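Local coordinates for nitroreductase family protein (Lactobacillus plantarum, PDB 4QLX) that uses FMN to reduce the carbon-carbon double bond of enone fatty acids, a step in the bacterial saturation of polyunsaturated fatty acids, at residues Pro30-Gly35 with Ile196-Gln201. Numbering follows the deposited sequence.
Sequences PNVKIG and IGKAAQ
Val32 and Ile34 reach from the loop that leads into helix 36-46 down onto the end of strand 188-197, and the nearest approaches between the two segments are between carbons. Val32 meets the root of Lys198: its CG2 lies 3.4 Å from Lys198 CB, closer than carbons normally come, and 3.7 Å from Lys198 CG. The other methyl, CG1, spans the same CB-CG bond more loosely, at 4.1 Å from Lys198 CG, and the two side chains cross at about a right angle. Lys198 bends twice, about CB-CG (chi2 -76°) and CG-CD (chi3 -60°), which carries its ammonium away from the loop, so that only the aliphatic base packs here.

Ile34 makes the deeper half of the contact. Its CG1 stands anti to the carbonyl carbon (chi1 -58°) and the chain runs on nearly extended, dropping CD1 to 3.8 Å from Ile196 CG2 and 4.2 Å from Gly197 CA. Leu39 and Met42 of helix 36-46, together with Ser88 and Tyr164, pack against Ile34 as well.

No hydrogen bond joins the two segments. Their polar backbone groups bond to neighbours instead: Val32 O to Ser88 OG, Ile196 to Ala89, Gly197 to Asp165, and Lys198 to Asp29. The bonds of Ile196 and Gly197 reflect the inner position of strand 188-197, which lies between strands 89-96 and 165-169. The contact thus lays the loop before helix 36-46 over the end of an inner strand in the antiparallel sheet of the nitroreductase fold, with the side chain of Ile196 about 13 Å from the bound FMN.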
# COMPACT_ATOMS: atom_id res chain seq x y z
N PRO A 30 -15.10 -1.83 -22.12
CA PRO A 30 -14.47 -2.93 -22.87
C PRO A 30 -13.90 -2.49 -24.22
O PRO A 30 -13.23 -3.28 -24.86
CB PRO A 30 -15.62 -3.93 -23.06
CG PRO A 30 -16.84 -3.05 -23.11
CD PRO A 30 -16.57 -1.96 -22.11
N ASN A 31 -14.17 -1.25 -24.64
CA ASN A 31 -13.60 -0.75 -25.88
C ASN A 31 -12.20 -0.15 -25.72
O ASN A 31 -11.52 0.12 -26.72
CB ASN A 31 -14.51 0.30 -26.51
CG ASN A 31 -15.84 -0.27 -26.92
OD1 ASN A 31 -15.91 -1.35 -27.48
ND2 ASN A 31 -16.92 0.45 -26.59
N VAL A 32 -11.79 0.09 -24.48
CA VAL A 32 -10.45 0.65 -24.26
C VAL A 32 -9.49 -0.43 -23.81
O VAL A 32 -9.75 -1.21 -22.88
CB VAL A 32 -10.45 1.82 -23.24
CG1 VAL A 32 -11.53 2.83 -23.59
CG2 VAL A 32 -10.66 1.30 -21.86
N LYS A 33 -8.37 -0.49 -24.51
CA LYS A 33 -7.33 -1.46 -24.19
C LYS A 33 -6.07 -0.69 -23.80
O LYS A 33 -5.80 0.40 -24.32
CB LYS A 33 -7.10 -2.41 -25.37
CG LYS A 33 -5.63 -2.61 -25.73
CD LYS A 33 -5.45 -3.58 -26.90
CE LYS A 33 -3.97 -3.73 -27.25
NZ LYS A 33 -3.18 -4.38 -26.15
N ILE A 34 -5.33 -1.23 -22.85
CA ILE A 34 -4.07 -0.63 -22.46
C ILE A 34 -2.94 -1.46 -23.07
O ILE A 34 -2.91 -2.67 -22.88
CB ILE A 34 -3.96 -0.53 -20.93
CG1 ILE A 34 -5.14 0.27 -20.38
CG2 ILE A 34 -2.62 0.09 -20.52
CD1 ILE A 34 -5.36 0.14 -18.87
N GLY A 35 -2.06 -0.81 -23.82
CA GLY A 35 -0.90 -1.48 -24.40
C GLY A 35 -0.04 -2.11 -23.32
O GLY A 35 0.03 -1.61 -22.20
N ILE A 196 -7.63 -3.46 -13.95
CA ILE A 196 -7.38 -2.10 -14.42
C ILE A 196 -8.11 -1.81 -15.75
O ILE A 196 -8.17 -2.67 -16.63
CB ILE A 196 -5.86 -1.85 -14.63
CG1 ILE A 196 -5.05 -2.19 -13.37
CG2 ILE A 196 -5.58 -0.42 -15.09
CD1 ILE A 196 -3.53 -1.91 -13.52
N GLY A 197 -8.65 -0.60 -15.89
CA GLY A 197 -9.18 -0.15 -17.16
C GLY A 197 -9.77 1.25 -17.05
O GLY A 197 -9.58 1.91 -16.03
N LYS A 198 -10.45 1.70 -18.10
CA LYS A 198 -11.21 2.95 -18.06
C LYS A 198 -12.57 2.70 -17.46
O LYS A 198 -13.24 1.74 -17.83
CB LYS A 198 -11.41 3.55 -19.46
CG LYS A 198 -10.29 4.43 -19.98
CD LYS A 198 -10.30 5.80 -19.33
CE LYS A 198 -11.61 6.53 -19.60
NZ LYS A 198 -11.57 7.91 -19.02
N ALA A 199 -12.99 3.58 -16.55
CA ALA A 199 -14.28 3.43 -15.90
C ALA A 199 -15.40 3.47 -16.93
O ALA A 199 -15.35 4.24 -17.89
CB ALA A 199 -14.49 4.53 -14.86
N ALA A 200 -16.39 2.60 -16.74
CA ALA A 200 -17.59 2.58 -17.57
C ALA A 200 -18.28 3.94 -17.53
O ALA A 200 -18.66 4.42 -16.46
CB ALA A 200 -18.53 1.48 -17.11
N GLN A 201 -18.46 4.55 -18.70
CA GLN A 201 -18.96 5.93 -18.78
C GLN A 201 -20.46 6.02 -19.07
O GLN A 201 -21.08 5.03 -19.46
CB GLN A 201 -18.17 6.69 -19.85
CG GLN A 201 -18.04 5.92 -21.15
CD GLN A 201 -17.01 6.53 -22.08
OE1 GLN A 201 -16.14 7.29 -21.65
NE2 GLN A 201 -17.11 6.21 -23.37